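Local coordinates for protein UL37 (Suid herpesvirus 1, PDB 4K70) that is an inner tegument protein of the herpesvirus particle that binds calcium ions and probably has an essential role in controlling viral trafficking, at residues A76-R81 / A474-S479; T170-D175 / R434-H439. All coordinates share one frame; numbering follows the deposited sequence.

Both contacts tie chain stretches from the early part of UL37 to the last helices of this N-terminal half, in an all-helical fold without strands. Along the chain the order is 76-81, 170-175, 434-439 and 474-479, so both segments of contact 2 fall between those of contact 1. The contact centres lie about 11 Å apart, on one side of the chain's centre; segment 434-439 leads into helix 438-458, and 474-479 lies on helix 464-481, the next helix in the chain. Salt bridges join the two: Arg476 of contact 1 holds Asp173 and Asp175 of contact 2. The loop 170-175 is thus wedged between the end of helix 63-78 and the last two helices of this fragment.

Contact 1 of 2, residues A76-R81 / A474-S479; sequences ALWRLR and AFRAQS
Trp78 and Arg476 meet where the end of helix 63-78 faces helix 464-481 in this all-helical protein. The helices do not pack backbone to backbone: the nearest CA atoms, those of Arg79 and Arg476, are 10.9 Å apart, and the arginine side chain reaches about half-way across to meet Trp78 and Arg79. Over one face of its guanidinium, toward the rim, sits Trp78 CD1, 3.8 Å from Arg476 CZ. The indole and guanidinium planes stand at 78°, so this is no parallel stack; Arg476 NH2 lies at the edge of the indole, in its plane. On the other branch, Arg476 NH1 comes to 3.9 Å from Arg79 CG, touching the aliphatic part of that chain.

Trp78 NE1 and Arg476 NE approach to 3.4 Å, yet both are donors and do not bond each other. What brings them together is Asp173 OD2, which accepts a hydrogen bond from the indole and forms a salt bridge with Arg476 NE. Asp175 OD1 forms a salt bridge with Arg476 NH2, so two carboxylates fix the guanidinium's rotation. Arg480, close to Arg476 NH2, is itself salt-bridged to Asp173 OD1, so the shared carboxylate probably offsets the like charges.

Farther out, Trp472 meets the Trp78 ring edge-to-face and Phe118 also packs against it, while Arg79 is carried off to a cation-pi contact with Phe30. The two arginine heads are therefore kept apart, with planes at 90° and Arg79 NE 5.9 Å from Arg476 NH1. A bend at chi3 (67°) turns Arg476 NE out of the extended line of CB, CG and CD, toward Trp78 NE1.

Contact 2 of 2, residues T170-D175 / R434-H439; sequences TLYDMD and RPPTEH
Pro435 opens the contact by setting its CB 3.3 Å from Tyr172 OH, at the far end of a tyrosine side chain that reaches out of the 170-175 loop. That hydroxyl is hydrogen-bonded to the carbonyl of Pro390, so the proline carbon packs beside a polar atom that already has its partner.

Pro436 follows along the same ring. Its CD lies 3.6 Å from Tyr172 OH, and its CG rests 3.9 Å from Tyr172 CE1, while the carbonyl O of Pro436 stands over one face of the phenol, 4.0 Å above the plane and toward the rim. An inverse gamma turn centred on Pro436, closed by a weak bond from Thr437 N to Pro435 O, swings the chain round the tyrosine before helix 438-458 begins. The other side of the contact is turned as well: Leu171 to Met174 form a type I beta turn whose last residue, Met174, is the N-cap of helix 175-188, so Tyr172 projects from a tight reversal into the approach to another helix.

Thr437 adds little beyond its backbone, CA being 4.4 Å from Tyr172 CE2.

His439, in the first turn of its helix, packs both its CB and its ring against Tyr172. Its CB is 3.6 Å from Tyr172 CB, and its imidazole directs an edge at the phenol face in a T-shaped pair, centroids 5.3 Å apart and planes at 79°. The CD2 corner does the touching. With CG anti to the backbone N (chi1 -178°), Tyr172 stretches its ring across toward the prolines and the histidine. The imidazole is held from two further sides: Pro436 CB lies over one of its faces, and NE2 is hydrogen-bonded to the carbonyl O of Val164.

Contact 1 of 2, residues A76-R81 / A474-S479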
loop_
_atom_site.group_PDB
_atom_site.type_symbol
_atom_site.label_atom_id
_atom_site.label_comp_id
_atom_site.label_asym_id
_atom_site.label_seq_id
_atom_site.Cartn_x
_atom_site.Cartn_y
_atom_site.Cartn_z
ATOM N N ALA A 76 -4.599 14.544 -21.494
ATOM C CA ALA A 76 -3.274 15.018 -21.082
ATOM C C ALA A 76 -2.924 14.539 -19.676
ATOM O O ALA A 76 -1.778 14.218 -19.382
ATOM C CB ALA A 76 -3.214 16.546 -21.150
ATOM N N LEU A 77 -3.921 14.496 -18.805
ATOM C CA LEU A 77 -3.703 14.077 -17.427
ATOM C C LEU A 77 -3.528 12.567 -17.308
ATOM O O LEU A 77 -2.924 12.082 -16.349
ATOM C CB LEU A 77 -4.873 14.527 -16.549
ATOM C CG LEU A 77 -4.813 15.834 -15.760
ATOM C CD1 LEU A 77 -3.748 16.773 -16.287
ATOM C CD2 LEU A 77 -6.184 16.505 -15.766
ATOM N N TRP A 78 -4.040 11.830 -18.288
ATOM C CA TRP A 78 -4.144 10.369 -18.185
ATOM C C TRP A 78 -2.792 9.676 -18.047
ATOM O O TRP A 78 -2.646 8.694 -17.309
ATOM C CB TRP A 78 -4.846 9.807 -19.417
ATOM C CG TRP A 78 -5.642 8.548 -19.178
ATOM C CD1 TRP A 78 -5.173 7.339 -18.744
ATOM C CD2 TRP A 78 -7.053 8.374 -19.398
ATOM N NE1 TRP A 78 -6.211 6.425 -18.670
ATOM C CE2 TRP A 78 -7.371 7.038 -19.073
ATOM C CE3 TRP A 78 -8.075 9.221 -19.849
ATOM C CZ2 TRP A 78 -8.671 6.531 -19.172
ATOM C CZ3 TRP A 78 -9.369 8.712 -19.949
ATOM C CH2 TRP A 78 -9.652 7.381 -19.615
ATOM N N ARG A 79 -1.804 10.157 -18.792
ATOM C CA ARG A 79 -0.490 9.522 -18.770
ATOM C C ARG A 79 0.504 10.365 -17.991
ATOM O O ARG A 79 1.691 10.379 -18.294
ATOM C CB ARG A 79 0.009 9.252 -20.191
ATOM C CG ARG A 79 -0.725 8.123 -20.913
ATOM C CD ARG A 79 -0.610 8.250 -22.437
ATOM N NE ARG A 79 -1.367 9.392 -22.950
ATOM C CZ ARG A 79 -2.321 9.317 -23.878
ATOM N NH1 ARG A 79 -2.637 8.148 -24.426
ATOM N NH2 ARG A 79 -2.960 10.418 -24.267
ATOM N N LEU A 80 0.017 11.048 -16.964
ATOM C CA LEU A 80 0.836 11.990 -16.210
ATOM C C LEU A 80 1.793 11.298 -15.223
ATOM O O LEU A 80 1.396 10.413 -14.469
ATOM C CB LEU A 80 -0.078 12.976 -15.478
ATOM C CG LEU A 80 0.544 14.255 -14.936
ATOM C CD1 LEU A 80 1.066 15.089 -16.091
ATOM C CD2 LEU A 80 -0.479 15.024 -14.117
ATOM N N ARG A 81 3.060 11.697 -15.240
ATOM C CA ARG A 81 4.018 11.235 -14.238
ATOM C C ARG A 81 4.338 12.367 -13.266
ATOM O O ARG A 81 5.063 13.308 -13.603
ATOM C CB ARG A 81 5.308 10.715 -14.880
ATOM C CG ARG A 81 6.229 10.028 -13.859
ATOM C CD ARG A 81 7.688 10.013 -14.266
ATOM N NE ARG A 81 7.962 9.069 -15.341
ATOM C CZ ARG A 81 8.043 7.751 -15.181
ATOM N NH1 ARG A 81 7.840 7.197 -13.985
ATOM N NH2 ARG A 81 8.306 6.982 -16.230
ATOM N N ALA A 474 -8.691 -0.442 -24.324
ATOM C CA ALA A 474 -8.693 -1.894 -24.206
ATOM C C ALA A 474 -7.291 -2.392 -23.886
ATOM O O ALA A 474 -7.110 -3.281 -23.058
ATOM C CB ALA A 474 -9.206 -2.526 -25.485
ATOM N N PHE A 475 -6.296 -1.799 -24.538
ATOM C CA PHE A 475 -4.913 -2.146 -24.261
ATOM C C PHE A 475 -4.580 -1.834 -22.810
ATOM O O PHE A 475 -3.987 -2.653 -22.112
ATOM C CB PHE A 475 -3.974 -1.393 -25.192
ATOM C CG PHE A 475 -2.534 -1.509 -24.811
ATOM C CD1 PHE A 475 -1.848 -2.695 -25.003
ATOM C CD2 PHE A 475 -1.861 -0.428 -24.260
ATOM C CE1 PHE A 475 -0.516 -2.806 -24.651
ATOM C CE2 PHE A 475 -0.534 -0.530 -23.905
ATOM C CZ PHE A 475 0.142 -1.721 -24.101
ATOM N N ARG A 476 -4.982 -0.652 -22.352
ATOM C CA ARG A 476 -4.726 -0.264 -20.971
ATOM C C ARG A 476 -5.431 -1.186 -19.973
ATOM O O ARG A 476 -4.831 -1.602 -18.984
ATOM C CB ARG A 476 -5.079 1.211 -20.732
ATOM C CG ARG A 476 -4.025 2.163 -21.291
ATOM C CD ARG A 476 -4.242 3.608 -20.877
ATOM N NE ARG A 476 -4.065 3.841 -19.444
ATOM C CZ ARG A 476 -2.952 4.313 -18.893
ATOM N NH1 ARG A 476 -1.902 4.584 -19.655
ATOM N NH2 ARG A 476 -2.884 4.506 -17.578
ATOM N N ALA A 477 -6.693 -1.510 -20.245
ATOM C CA ALA A 477 -7.480 -2.390 -19.379
ATOM C C ALA A 477 -6.868 -3.788 -19.229
ATOM O O ALA A 477 -6.815 -4.337 -18.126
ATOM C CB ALA A 477 -8.913 -2.496 -19.891
ATOM N N GLN A 478 -6.422 -4.359 -20.344
ATOM C CA GLN A 478 -5.838 -5.702 -20.352
ATOM C C GLN A 478 -4.423 -5.677 -19.796
ATOM O O GLN A 478 -4.088 -6.422 -18.873
ATOM C CB GLN A 478 -5.831 -6.278 -21.776
ATOM C CG GLN A 478 -4.887 -7.462 -21.984
ATOM C CD GLN A 478 -3.541 -7.051 -22.572
ATOM O OE1 GLN A 478 -3.466 -6.158 -23.422
ATOM N NE2 GLN A 478 -2.470 -7.705 -22.120
ATOM N N SER A 479 -3.604 -4.803 -20.367
ATOM C CA SER A 479 -2.192 -4.711 -20.021
ATOM C C SER A 479 -1.936 -4.301 -18.568
ATOM O O SER A 479 -0.876 -4.588 -18.017
ATOM C CB SER A 479 -1.504 -3.729 -20.969
ATOM O OG SER A 479 -0.224 -3.379 -20.486
#

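Contact 2 of 2, residues T170-D175 / R434-H439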
loop_
_atom_site.group_PDB
_atom_site.type_symbol
_atom_site.label_atom_id
_atom_site.label_comp_id
_atom_site.label_asym_id
_atom_site.label_seq_id
_atom_site.Cartn_x
_atom_site.Cartn_y
_atom_site.Cartn_z
ATOM N N THR A 170 -13.688 8.409 -13.239
ATOM C CA THR A 170 -13.044 8.802 -14.497
ATOM C C THR A 170 -11.554 9.124 -14.319
ATOM O O THR A 170 -10.817 9.161 -15.302
ATOM C CB THR A 170 -13.756 9.978 -15.202
ATOM O OG1 THR A 170 -13.798 11.121 -14.336
ATOM C CG2 THR A 170 -15.186 9.565 -15.618
ATOM N N LEU A 171 -11.106 9.313 -13.072
ATOM C CA LEU A 171 -9.675 9.550 -12.808
ATOM C C LEU A 171 -8.880 8.313 -12.432
ATOM O O LEU A 171 -7.649 8.369 -12.374
ATOM C CB LEU A 171 -9.476 10.553 -11.670
ATOM C CG LEU A 171 -10.245 11.856 -11.722
ATOM C CD1 LEU A 171 -9.914 12.660 -10.471
ATOM C CD2 LEU A 171 -9.920 12.621 -13.002
ATOM N N TYR A 172 -9.574 7.213 -12.164
ATOM C CA TYR A 172 -8.968 6.036 -11.542
ATOM C C TYR A 172 -7.801 5.414 -12.316
ATOM O O TYR A 172 -6.754 5.135 -11.742
ATOM C CB TYR A 172 -10.038 4.972 -11.274
ATOM C CG TYR A 172 -9.509 3.740 -10.597
ATOM C CD1 TYR A 172 -9.213 3.748 -9.246
ATOM C CD2 TYR A 172 -9.303 2.571 -11.309
ATOM C CE1 TYR A 172 -8.720 2.618 -8.613
ATOM C CE2 TYR A 172 -8.799 1.438 -10.695
ATOM C CZ TYR A 172 -8.518 1.469 -9.341
ATOM O OH TYR A 172 -8.036 0.346 -8.708
ATOM N N ASP A 173 -7.981 5.183 -13.611
ATOM C CA ASP A 173 -6.926 4.579 -14.405
ATOM C C ASP A 173 -5.804 5.581 -14.754
ATOM O O ASP A 173 -4.850 5.215 -15.420
ATOM C CB ASP A 173 -7.501 3.992 -15.695
ATOM C CG ASP A 173 -6.480 3.167 -16.479
ATOM O OD1 ASP A 173 -5.917 2.214 -15.906
ATOM O OD2 ASP A 173 -6.237 3.474 -17.670
ATOM N N MET A 174 -5.917 6.837 -14.336
ATOM C CA MET A 174 -4.887 7.815 -14.722
ATOM C C MET A 174 -3.617 7.573 -13.909
ATOM O O MET A 174 -3.682 7.275 -12.718
ATOM C CB MET A 174 -5.368 9.252 -14.556
ATOM C CG MET A 174 -6.645 9.576 -15.359
ATOM S SD MET A 174 -6.937 11.335 -15.390
ATOM C CE MET A 174 -8.309 11.426 -16.560
ATOM N N ASP A 175 -2.462 7.707 -14.552
ATOM C CA ASP A 175 -1.194 7.358 -13.904
ATOM C C ASP A 175 -0.948 8.097 -12.592
ATOM O O ASP A 175 -0.509 7.493 -11.610
ATOM C CB ASP A 175 -0.013 7.542 -14.863
ATOM C CG ASP A 175 -0.062 6.576 -16.038
ATOM O OD1 ASP A 175 -0.765 5.552 -15.937
ATOM O OD2 ASP A 175 0.598 6.837 -17.064
ATOM N N ARG A 434 -8.209 -5.772 -3.764
ATOM C CA ARG A 434 -9.624 -5.513 -4.078
ATOM C C ARG A 434 -9.822 -4.161 -4.786
ATOM O O ARG A 434 -10.628 -3.336 -4.350
ATOM C CB ARG A 434 -10.461 -5.578 -2.799
ATOM C CG ARG A 434 -10.540 -6.989 -2.203
ATOM C CD ARG A 434 -10.775 -7.002 -0.683
ATOM N NE ARG A 434 -10.609 -8.358 -0.131
ATOM C CZ ARG A 434 -10.669 -8.681 1.163
ATOM N NH1 ARG A 434 -10.910 -7.761 2.093
ATOM N NH2 ARG A 434 -10.485 -9.944 1.533
ATOM N N PRO A 435 -9.088 -3.931 -5.892
ATOM C CA PRO A 435 -9.200 -2.642 -6.592
ATOM C C PRO A 435 -10.566 -2.530 -7.251
ATOM O O PRO A 435 -11.034 -3.506 -7.831
ATOM C CB PRO A 435 -8.145 -2.757 -7.686
ATOM C CG PRO A 435 -8.131 -4.234 -8.003
ATOM C CD PRO A 435 -8.272 -4.897 -6.652
ATOM N N PRO A 436 -11.196 -1.359 -7.168
ATOM C CA PRO A 436 -12.495 -1.160 -7.833
ATOM C C PRO A 436 -12.313 -0.976 -9.332
ATOM O O PRO A 436 -12.522 0.127 -9.827
ATOM C CB PRO A 436 -12.993 0.151 -7.227
ATOM C CG PRO A 436 -11.724 0.904 -6.880
ATOM C CD PRO A 436 -10.780 -0.180 -6.393
ATOM N N THR A 437 -11.929 -2.035 -10.037
ATOM C CA THR A 437 -11.593 -1.933 -11.454
ATOM C C THR A 437 -12.816 -1.650 -12.319
ATOM O O THR A 437 -12.695 -1.381 -13.517
ATOM C CB THR A 437 -10.917 -3.207 -11.971
ATOM O OG1 THR A 437 -11.677 -4.347 -11.554
ATOM C CG2 THR A 437 -9.495 -3.330 -11.431
ATOM N N GLU A 438 -13.998 -1.728 -11.726
ATOM C CA GLU A 438 -15.197 -1.340 -12.456
ATOM C C GLU A 438 -15.113 0.141 -12.864
ATOM O O GLU A 438 -15.800 0.571 -13.785
ATOM C CB GLU A 438 -16.454 -1.624 -11.635
ATOM C CG GLU A 438 -16.523 -0.903 -10.286
ATOM C CD GLU A 438 -15.869 -1.680 -9.150
ATOM O OE1 GLU A 438 -15.108 -2.640 -9.426
ATOM O OE2 GLU A 438 -16.121 -1.330 -7.972
ATOM N N HIS A 439 -14.256 0.909 -12.189
ATOM C CA HIS A 439 -14.043 2.318 -12.528
ATOM C C HIS A 439 -13.456 2.461 -13.924
ATOM O O HIS A 439 -13.670 3.466 -14.600
ATOM C CB HIS A 439 -13.065 2.978 -11.549
ATOM C CG HIS A 439 -13.640 3.219 -10.186
ATOM N ND1 HIS A 439 -14.977 3.079 -9.902
ATOM C CD2 HIS A 439 -13.046 3.613 -9.033
ATOM C CE1 HIS A 439 -15.190 3.369 -8.629
ATOM N NE2 HIS A 439 -14.031 3.697 -8.081
#